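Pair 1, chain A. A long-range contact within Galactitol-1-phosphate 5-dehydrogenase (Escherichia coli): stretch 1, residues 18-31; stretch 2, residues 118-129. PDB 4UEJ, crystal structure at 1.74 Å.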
# COMPACT_ATOMS: atom_id res chain seq x y z
N VAL A 18 -39.16 -21.39 -13.72
CA VAL A 18 -40.06 -20.40 -14.28
C VAL A 18 -39.32 -19.09 -14.55
O VAL A 18 -38.37 -18.73 -13.83
CB VAL A 18 -41.29 -20.15 -13.35
CG1 VAL A 18 -40.87 -19.43 -12.08
CG2 VAL A 18 -42.39 -19.39 -14.07
N ILE A 19 -39.72 -18.39 -15.61
CA ILE A 19 -39.22 -17.04 -15.87
C ILE A 19 -39.54 -16.16 -14.68
O ILE A 19 -40.69 -16.14 -14.22
CB ILE A 19 -39.87 -16.41 -17.12
CG1 ILE A 19 -39.96 -17.43 -18.26
CG2 ILE A 19 -39.12 -15.17 -17.55
CD1 ILE A 19 -38.68 -17.65 -18.97
N PRO A 20 -38.54 -15.44 -14.16
CA PRO A 20 -38.81 -14.54 -13.03
C PRO A 20 -39.69 -13.36 -13.45
O PRO A 20 -39.57 -12.88 -14.58
CB PRO A 20 -37.42 -14.07 -12.61
CG PRO A 20 -36.56 -14.25 -13.82
CD PRO A 20 -37.11 -15.47 -14.50
N GLU A 21 -40.55 -12.90 -12.55
CA GLU A 21 -41.44 -11.79 -12.86
C GLU A 21 -40.94 -10.50 -12.22
O GLU A 21 -40.22 -10.53 -11.22
CB GLU A 21 -42.86 -12.09 -12.39
CG GLU A 21 -43.50 -13.29 -13.08
CD GLU A 21 -43.67 -13.10 -14.58
OE1 GLU A 21 -43.85 -11.95 -15.03
OE2 GLU A 21 -43.63 -14.11 -15.32
N ILE A 22 -41.29 -9.38 -12.82
CA ILE A 22 -41.00 -8.08 -12.24
C ILE A 22 -41.90 -7.88 -11.04
O ILE A 22 -43.12 -8.03 -11.15
CB ILE A 22 -41.21 -6.95 -13.26
CG1 ILE A 22 -40.15 -7.04 -14.37
CG2 ILE A 22 -41.15 -5.59 -12.58
CD1 ILE A 22 -40.35 -6.05 -15.48
N LYS A 23 -41.32 -7.57 -9.89
CA LYS A 23 -42.09 -7.46 -8.65
C LYS A 23 -42.14 -6.05 -8.08
O LYS A 23 -42.95 -5.76 -7.19
CB LYS A 23 -41.54 -8.43 -7.61
CG LYS A 23 -41.91 -9.88 -7.89
CD LYS A 23 -41.28 -10.83 -6.90
CE LYS A 23 -41.78 -12.25 -7.12
NZ LYS A 23 -41.17 -13.20 -6.15
N HIS A 24 -41.29 -5.17 -8.61
CA HIS A 24 -41.19 -3.80 -8.13
C HIS A 24 -41.07 -2.80 -9.27
O HIS A 24 -40.54 -3.11 -10.34
CB HIS A 24 -39.99 -3.65 -7.19
CG HIS A 24 -40.10 -4.46 -5.94
ND1 HIS A 24 -39.54 -5.71 -5.82
CD2 HIS A 24 -40.72 -4.21 -4.77
CE1 HIS A 24 -39.81 -6.19 -4.62
NE2 HIS A 24 -40.53 -5.30 -3.96
N GLN A 25 -41.53 -1.58 -9.02
CA GLN A 25 -41.65 -0.59 -10.09
C GLN A 25 -40.30 -0.21 -10.68
O GLN A 25 -40.23 0.26 -11.81
CB GLN A 25 -42.36 0.66 -9.58
CG GLN A 25 -41.58 1.46 -8.56
CD GLN A 25 -42.31 2.73 -8.15
OE1 GLN A 25 -43.32 3.09 -8.74
NE2 GLN A 25 -41.79 3.42 -7.14
N ASP A 26 -39.23 -0.43 -9.92
CA ASP A 26 -37.90 -0.02 -10.35
C ASP A 26 -37.06 -1.19 -10.86
O ASP A 26 -35.83 -1.09 -10.96
CB ASP A 26 -37.17 0.71 -9.21
CG ASP A 26 -36.86 -0.19 -8.01
OD1 ASP A 26 -37.49 -1.25 -7.85
OD2 ASP A 26 -35.98 0.19 -7.21
N GLU A 27 -37.71 -2.29 -11.20
CA GLU A 27 -37.00 -3.44 -11.76
C GLU A 27 -37.15 -3.55 -13.27
O GLU A 27 -38.06 -2.97 -13.86
CB GLU A 27 -37.48 -4.74 -11.11
CG GLU A 27 -37.06 -4.87 -9.67
CD GLU A 27 -37.59 -6.14 -9.03
OE1 GLU A 27 -38.62 -6.68 -9.49
OE2 GLU A 27 -36.96 -6.61 -8.06
N VAL A 28 -36.23 -4.29 -13.89
CA VAL A 28 -36.35 -4.65 -15.30
C VAL A 28 -36.09 -6.14 -15.45
O VAL A 28 -35.47 -6.76 -14.58
CB VAL A 28 -35.34 -3.89 -16.19
CG1 VAL A 28 -35.54 -2.39 -16.05
CG2 VAL A 28 -33.92 -4.27 -15.82
N ARG A 29 -36.54 -6.72 -16.56
CA ARG A 29 -36.16 -8.09 -16.87
C ARG A 29 -35.28 -8.09 -18.10
O ARG A 29 -35.57 -7.43 -19.09
CB ARG A 29 -37.39 -8.99 -17.10
CG ARG A 29 -37.00 -10.44 -17.36
CD ARG A 29 -38.16 -11.41 -17.19
NE ARG A 29 -39.28 -11.11 -18.08
CZ ARG A 29 -40.51 -10.84 -17.66
NH1 ARG A 29 -40.78 -10.85 -16.36
NH2 ARG A 29 -41.46 -10.57 -18.54
N VAL A 30 -34.19 -8.85 -18.01
CA VAL A 30 -33.26 -8.93 -19.12
C VAL A 30 -33.26 -10.32 -19.75
O VAL A 30 -33.12 -11.32 -19.06
CB VAL A 30 -31.82 -8.60 -18.67
CG1 VAL A 30 -30.88 -8.64 -19.85
CG2 VAL A 30 -31.79 -7.23 -17.99
N LYS A 31 -33.40 -10.38 -21.07
CA LYS A 31 -33.18 -11.61 -21.78
C LYS A 31 -31.69 -11.69 -22.10
O LYS A 31 -31.17 -10.86 -22.85
CB LYS A 31 -34.02 -11.68 -23.05
CG LYS A 31 -33.86 -12.96 -23.82
CD LYS A 31 -34.78 -12.96 -25.05
CE LYS A 31 -34.34 -14.00 -26.07
NZ LYS A 31 -35.23 -14.00 -27.27
N ALA A 118 -28.31 -17.73 -17.04
CA ALA A 118 -29.74 -17.99 -17.14
C ALA A 118 -30.29 -17.34 -18.40
O ALA A 118 -29.67 -16.44 -18.95
CB ALA A 118 -30.46 -17.46 -15.90
N GLU A 119 -31.47 -17.77 -18.86
CA GLU A 119 -32.07 -17.17 -20.04
C GLU A 119 -32.64 -15.79 -19.74
O GLU A 119 -32.59 -14.89 -20.59
CB GLU A 119 -33.18 -18.05 -20.60
CG GLU A 119 -32.69 -19.32 -21.23
CD GLU A 119 -33.83 -20.10 -21.83
OE1 GLU A 119 -34.37 -19.67 -22.88
OE2 GLU A 119 -34.21 -21.14 -21.25
N TYR A 120 -33.20 -15.63 -18.55
CA TYR A 120 -33.75 -14.35 -18.11
C TYR A 120 -33.35 -14.05 -16.68
O TYR A 120 -33.12 -14.95 -15.88
CB TYR A 120 -35.27 -14.34 -18.20
CG TYR A 120 -35.83 -14.53 -19.59
CD1 TYR A 120 -36.02 -15.81 -20.11
CD2 TYR A 120 -36.21 -13.44 -20.37
CE1 TYR A 120 -36.54 -16.00 -21.38
CE2 TYR A 120 -36.75 -13.63 -21.65
CZ TYR A 120 -36.91 -14.91 -22.14
OH TYR A 120 -37.44 -15.11 -23.40
N ILE A 121 -33.27 -12.77 -16.37
CA ILE A 121 -33.06 -12.37 -14.99
C ILE A 121 -33.82 -11.08 -14.69
O ILE A 121 -34.01 -10.24 -15.57
CB ILE A 121 -31.55 -12.20 -14.69
CG1 ILE A 121 -31.30 -12.04 -13.19
CG2 ILE A 121 -30.95 -11.03 -15.52
CD1 ILE A 121 -29.83 -11.98 -12.80
N VAL A 122 -34.30 -10.94 -13.46
CA VAL A 122 -34.90 -9.68 -13.03
C VAL A 122 -33.92 -8.97 -12.09
O VAL A 122 -33.40 -9.58 -11.16
CB VAL A 122 -36.25 -9.92 -12.33
CG1 VAL A 122 -36.72 -8.65 -11.64
CG2 VAL A 122 -37.29 -10.40 -13.34
N VAL A 123 -33.66 -7.70 -12.36
CA VAL A 123 -32.73 -6.89 -11.56
C VAL A 123 -33.26 -5.47 -11.42
O VAL A 123 -34.22 -5.09 -12.08
CB VAL A 123 -31.31 -6.83 -12.18
CG1 VAL A 123 -30.74 -8.23 -12.38
CG2 VAL A 123 -31.34 -6.08 -13.50
N LYS A 124 -32.62 -4.67 -10.56
CA LYS A 124 -32.99 -3.26 -10.44
C LYS A 124 -32.53 -2.49 -11.67
O LYS A 124 -31.55 -2.85 -12.31
CB LYS A 124 -32.37 -2.63 -9.19
CG LYS A 124 -32.65 -3.38 -7.91
CD LYS A 124 -34.13 -3.62 -7.70
CE LYS A 124 -34.33 -4.39 -6.40
NZ LYS A 124 -35.75 -4.74 -6.14
N ARG A 125 -33.26 -1.42 -11.99
CA ARG A 125 -32.82 -0.47 -13.03
C ARG A 125 -31.36 -0.08 -12.83
O ARG A 125 -30.59 0.02 -13.80
CB ARG A 125 -33.71 0.78 -13.01
CG ARG A 125 -33.17 1.95 -13.85
CD ARG A 125 -33.07 1.58 -15.32
NE ARG A 125 -32.49 2.65 -16.12
CZ ARG A 125 -31.19 2.76 -16.40
NH1 ARG A 125 -30.32 1.87 -15.94
NH2 ARG A 125 -30.76 3.77 -17.15
N LYS A 126 -30.96 0.12 -11.58
CA LYS A 126 -29.60 0.55 -11.29
C LYS A 126 -28.58 -0.56 -11.54
O LYS A 126 -27.38 -0.32 -11.48
CB LYS A 126 -29.50 1.05 -9.86
CG LYS A 126 -30.10 2.45 -9.68
CD LYS A 126 -29.74 3.05 -8.34
CE LYS A 126 -29.69 4.57 -8.42
NZ LYS A 126 -30.94 5.14 -8.98
N ASN A 127 -29.07 -1.77 -11.82
CA ASN A 127 -28.20 -2.90 -12.14
C ASN A 127 -28.04 -3.16 -13.63
O ASN A 127 -27.55 -4.21 -14.03
CB ASN A 127 -28.72 -4.19 -11.48
CG ASN A 127 -28.60 -4.18 -9.97
OD1 ASN A 127 -29.57 -4.46 -9.27
ND2 ASN A 127 -27.40 -3.88 -9.47
N VAL A 128 -28.49 -2.23 -14.47
CA VAL A 128 -28.20 -2.35 -15.90
C VAL A 128 -27.63 -1.06 -16.44
O VAL A 128 -27.92 0.03 -15.93
CB VAL A 128 -29.44 -2.75 -16.74
CG1 VAL A 128 -29.92 -4.14 -16.36
CG2 VAL A 128 -30.54 -1.74 -16.57
N PHE A 129 -26.82 -1.20 -17.48
CA PHE A 129 -26.08 -0.10 -18.08
C PHE A 129 -26.30 -0.17 -19.58
O PHE A 129 -25.97 -1.17 -20.21
CB PHE A 129 -24.60 -0.21 -17.72
CG PHE A 129 -23.70 0.74 -18.44
CD1 PHE A 129 -23.50 2.03 -17.97
CD2 PHE A 129 -22.99 0.33 -19.57
CE1 PHE A 129 -22.64 2.90 -18.62
CE2 PHE A 129 -22.13 1.19 -20.22
CZ PHE A 129 -21.96 2.49 -19.74

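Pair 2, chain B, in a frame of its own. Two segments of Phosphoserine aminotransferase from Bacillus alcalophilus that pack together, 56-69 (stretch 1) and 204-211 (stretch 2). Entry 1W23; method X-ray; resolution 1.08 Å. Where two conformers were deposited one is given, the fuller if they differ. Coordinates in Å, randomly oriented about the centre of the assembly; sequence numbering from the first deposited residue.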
# COMPACT_ATOMS: atom_id res chain seq x y z
N LEU B 56 -19.03 0.61 -8.03
CA LEU B 56 -19.75 -0.03 -6.93
C LEU B 56 -19.82 0.92 -5.76
O LEU B 56 -20.87 1.07 -5.12
CB LEU B 56 -19.07 -1.34 -6.55
CG LEU B 56 -19.29 -2.50 -7.49
CD1 LEU B 56 -18.33 -3.66 -7.26
CD2 LEU B 56 -20.73 -2.99 -7.34
N LEU B 57 -18.70 1.59 -5.40
CA LEU B 57 -18.77 2.54 -4.30
C LEU B 57 -19.77 3.68 -4.56
O LEU B 57 -20.54 4.09 -3.71
CB LEU B 57 -17.38 3.17 -4.06
CG LEU B 57 -16.47 2.40 -3.13
CD1 LEU B 57 -14.99 2.73 -3.29
CD2 LEU B 57 -16.89 2.67 -1.68
N ARG B 58 -19.74 4.14 -5.83
CA ARG B 58 -20.61 5.22 -6.24
C ARG B 58 -22.06 4.86 -6.10
O ARG B 58 -22.87 5.63 -5.60
CB ARG B 58 -20.28 5.58 -7.66
CG ARG B 58 -21.04 6.72 -8.22
CD ARG B 58 -20.45 7.26 -9.54
NE ARG B 58 -19.03 7.70 -9.42
CZ ARG B 58 -18.71 8.91 -8.93
NH1 ARG B 58 -19.54 9.86 -8.53
NH2 ARG B 58 -17.41 9.26 -8.84
N GLU B 59 -22.41 3.65 -6.57
CA GLU B 59 -23.79 3.16 -6.47
C GLU B 59 -24.16 2.96 -5.00
O GLU B 59 -25.27 3.33 -4.57
CB GLU B 59 -23.94 1.82 -7.25
CG GLU B 59 -25.26 1.14 -7.17
CD GLU B 59 -25.33 -0.21 -7.89
OE1 GLU B 59 -24.30 -0.69 -8.43
OE2 GLU B 59 -26.44 -0.75 -7.77
N LEU B 60 -23.31 2.30 -4.22
CA LEU B 60 -23.66 1.88 -2.89
C LEU B 60 -23.82 3.06 -1.96
O LEU B 60 -24.72 3.00 -1.09
CB LEU B 60 -22.62 0.89 -2.36
CG LEU B 60 -22.67 -0.48 -2.97
CD1 LEU B 60 -21.39 -1.27 -2.65
CD2 LEU B 60 -23.90 -1.24 -2.50
N LEU B 61 -22.99 4.07 -2.08
CA LEU B 61 -23.06 5.25 -1.21
C LEU B 61 -23.82 6.41 -1.88
O LEU B 61 -23.99 7.44 -1.25
CB LEU B 61 -21.68 5.68 -0.77
CG LEU B 61 -20.99 4.81 0.24
CD1 LEU B 61 -19.56 5.28 0.41
CD2 LEU B 61 -21.70 4.84 1.60
N GLN B 62 -24.29 6.20 -3.12
CA GLN B 62 -24.94 7.30 -3.85
C GLN B 62 -24.06 8.55 -3.89
O GLN B 62 -24.44 9.63 -3.51
CB GLN B 62 -26.36 7.60 -3.28
CG GLN B 62 -27.30 6.41 -3.46
CD GLN B 62 -28.70 6.66 -2.93
OE1 GLN B 62 -29.16 6.05 -1.96
NE2 GLN B 62 -29.40 7.58 -3.58
N ILE B 63 -22.84 8.34 -4.37
CA ILE B 63 -21.87 9.43 -4.49
C ILE B 63 -22.20 10.34 -5.67
O ILE B 63 -22.33 9.81 -6.79
CB ILE B 63 -20.43 8.87 -4.60
CG1 ILE B 63 -20.10 7.99 -3.41
CG2 ILE B 63 -19.45 10.01 -4.82
CD1 ILE B 63 -18.73 7.31 -3.48
N PRO B 64 -22.40 11.62 -5.46
CA PRO B 64 -22.76 12.49 -6.60
C PRO B 64 -21.65 12.60 -7.64
O PRO B 64 -20.47 12.38 -7.40
CB PRO B 64 -23.02 13.84 -5.95
CG PRO B 64 -23.29 13.56 -4.50
CD PRO B 64 -22.41 12.38 -4.19
N ASN B 65 -22.06 13.01 -8.85
CA ASN B 65 -21.19 13.06 -10.03
C ASN B 65 -20.09 14.09 -9.97
O ASN B 65 -19.12 14.00 -10.73
CB ASN B 65 -22.05 13.34 -11.30
CG ASN B 65 -22.52 12.04 -11.88
OD1 ASN B 65 -22.13 10.98 -11.34
ND2 ASN B 65 -23.32 12.16 -12.92
N ASP B 66 -20.20 15.05 -9.02
CA ASP B 66 -19.16 16.07 -8.84
C ASP B 66 -18.14 15.66 -7.78
O ASP B 66 -17.29 16.45 -7.42
CB ASP B 66 -19.79 17.43 -8.58
CG ASP B 66 -20.64 17.54 -7.36
OD1 ASP B 66 -21.29 16.59 -6.90
OD2 ASP B 66 -20.76 18.62 -6.77
N TYR B 67 -18.17 14.39 -7.35
CA TYR B 67 -17.14 13.80 -6.47
C TYR B 67 -16.39 12.74 -7.25
O TYR B 67 -16.98 12.07 -8.13
CB TYR B 67 -17.75 13.13 -5.22
CG TYR B 67 -18.35 14.07 -4.24
CD1 TYR B 67 -19.52 14.79 -4.49
CD2 TYR B 67 -17.77 14.27 -2.99
CE1 TYR B 67 -20.06 15.65 -3.55
CE2 TYR B 67 -18.31 15.11 -2.06
CZ TYR B 67 -19.46 15.80 -2.34
OH TYR B 67 -20.03 16.69 -1.44
N GLN B 68 -15.10 12.59 -6.91
CA GLN B 68 -14.25 11.53 -7.49
C GLN B 68 -13.81 10.61 -6.35
O GLN B 68 -13.65 11.03 -5.19
CB GLN B 68 -13.08 12.07 -8.24
CG GLN B 68 -12.31 10.96 -9.04
CD GLN B 68 -11.32 11.51 -10.01
OE1 GLN B 68 -10.18 10.98 -10.18
NE2 GLN B 68 -11.73 12.59 -10.65
N ILE B 69 -13.60 9.35 -6.68
CA ILE B 69 -13.15 8.32 -5.78
C ILE B 69 -11.67 8.06 -6.04
O ILE B 69 -11.35 7.68 -7.18
CB ILE B 69 -13.99 7.06 -5.98
CG1 ILE B 69 -15.48 7.34 -5.69
CG2 ILE B 69 -13.48 5.90 -5.11
CD1 ILE B 69 -16.39 6.31 -6.34
N THR B 204 -6.41 3.00 0.73
CA THR B 204 -7.20 4.00 1.43
C THR B 204 -8.13 4.61 0.41
O THR B 204 -7.71 5.06 -0.67
CB THR B 204 -6.28 5.05 2.06
OG1 THR B 204 -5.37 4.39 2.97
CG2 THR B 204 -7.03 6.08 2.86
N VAL B 205 -9.43 4.61 0.71
CA VAL B 205 -10.45 5.23 -0.14
C VAL B 205 -10.61 6.69 0.26
O VAL B 205 -10.77 7.01 1.45
CB VAL B 205 -11.79 4.48 -0.01
CG1 VAL B 205 -12.90 5.20 -0.74
CG2 VAL B 205 -11.62 3.04 -0.49
N VAL B 206 -10.51 7.59 -0.71
CA VAL B 206 -10.71 8.99 -0.49
C VAL B 206 -11.78 9.47 -1.49
O VAL B 206 -11.58 9.38 -2.69
CB VAL B 206 -9.41 9.80 -0.65
CG1 VAL B 206 -9.63 11.27 -0.32
CG2 VAL B 206 -8.30 9.20 0.22
N ILE B 207 -12.92 9.95 -0.94
CA ILE B 207 -14.02 10.49 -1.75
C ILE B 207 -13.95 12.00 -1.64
O ILE B 207 -14.04 12.51 -0.54
CB ILE B 207 -15.36 9.92 -1.29
CG1 ILE B 207 -15.44 8.39 -1.33
CG2 ILE B 207 -16.47 10.56 -2.09
CD1 ILE B 207 -16.50 7.79 -0.44
N VAL B 208 -13.73 12.68 -2.75
CA VAL B 208 -13.39 14.09 -2.74
C VAL B 208 -14.32 14.88 -3.67
O VAL B 208 -14.61 14.47 -4.80
CB VAL B 208 -11.96 14.39 -3.29
CG1 VAL B 208 -10.90 13.75 -2.45
CG2 VAL B 208 -11.75 13.94 -4.75
N LYS B 209 -14.79 16.02 -3.20
CA LYS B 209 -15.51 16.96 -4.05
C LYS B 209 -14.47 17.55 -5.00
O LYS B 209 -13.51 18.19 -4.57
CB LYS B 209 -16.19 18.02 -3.20
CG LYS B 209 -17.17 18.88 -4.01
CD LYS B 209 -18.03 19.70 -3.03
CE LYS B 209 -19.03 20.61 -3.79
NZ LYS B 209 -20.31 19.84 -3.86
N LYS B 210 -14.60 17.27 -6.31
CA LYS B 210 -13.52 17.51 -7.24
C LYS B 210 -13.03 18.94 -7.22
O LYS B 210 -11.81 19.17 -7.22
CB LYS B 210 -13.97 17.15 -8.67
CG LYS B 210 -14.40 15.73 -8.79
CD LYS B 210 -14.69 15.35 -10.22
CE LYS B 210 -15.96 14.60 -10.59
NZ LYS B 210 -15.79 14.23 -12.05
N ASP B 211 -13.95 19.89 -7.18
CA ASP B 211 -13.49 21.27 -7.34
C ASP B 211 -12.86 21.82 -6.07
O ASP B 211 -12.29 22.93 -6.15
CB ASP B 211 -14.64 22.19 -7.84
CG ASP B 211 -15.84 22.26 -6.91
OD1 ASP B 211 -15.91 21.67 -5.79
OD2 ASP B 211 -16.85 22.96 -7.30
O HOH W 1 -16.75 19.29 -7.84
O HOH W 2 -18.88 20.58 -7.05
O HOH W 3 -21.06 19.51 -0.68

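Pair 1 and pair 2 share a turn that feeds an antiparallel strand pairing. Superposing N, CA and C of 14 central residues gives an RMSD of 0.7 Å. In each, a type I beta turn, His A24 to Glu A27 or Pro B64 to Tyr B67, leads into a strand that runs against the second stretch; the N-to-C directions differ by 150° in pair 1 and 160° in pair 2, and the axes approach to 4.6 Å in both.

The register is the same. Glu A27 faces Lys A124 as Tyr B67 faces Lys B209, both non-hydrogen-bonded pairs, with CA-CA distances of 4.2 and 4.3 Å. The next pair carries two backbone hydrogen bonds: Val A28 N to Val A123 O (2.8 Å) and Val A123 N to Val A28 O (3.0 Å), matched by Gln B68 N to Val B208 O and Val B208 N to Gln B68 O (2.9 Å each). The turn adds a third bond in the same place, from Arg A125 N to Asp A26 O (2.8 Å) and from Lys B210 N to Asp B66 O (3.0 Å). These bonds use main-chain atoms alone, so the framework can hold while side chains change.

Asp A26 and Asp B66 coincide best, with CA atoms 0.2 Å and side-chain centres 0.4 Å apart, and both have a p chi1. The matched lysines nevertheless choose different acids. In pair 2, Lys B209 NZ forms a salt bridge with Asp B66 OD2 at 3.2 Å. In pair 1, Lys A124, m at chi1 and chi2 where Lys B209 is t at both, brings NZ to Glu A27 OE2 at 2.9 Å, also a salt bridge, while Asp A26 OD1 remains 4.3 Å from Lys A124 NZ. The Glu A27 carboxylate also braces its own loop, since OE1 accepts a hydrogen bond from Lys A23 N at 2.9 Å.

At the position of Glu A27, pair 2 has Tyr B67, which offers a surface instead of a charge: Lys B209 CB lies 4.1 Å from the ring centroid, 23° off the normal, a CH-pi contact over the face. A water bridges the polar ends, donating to Tyr B67 OH at 3.1 Å and accepting from Lys B209 NZ at 3.3 Å.

Val A122 and Ile B207 match to 0.3 Å at CA but are covered differently. Val A122 CG2 meets Pro A20 CB at 3.7 Å, and Glu A27 OE1 approaches Val A122 CG1 at 3.5 Å. Ile B207 has apolar neighbours in the first stretch: its CD1 lies 4.0 Å from Leu B61 CD1 and 3.8 Å from Ile B63 CD1. Among the side chains pointing to the other face, Val A28 CG2 packs on Val A123 CG2 at 3.9 Å, whereas the matched Gln B68 brings CB to 4.2 Å from Val B208 CG2. The two stretches bury 904 Å² in pair 1 and 659 Å² in pair 2.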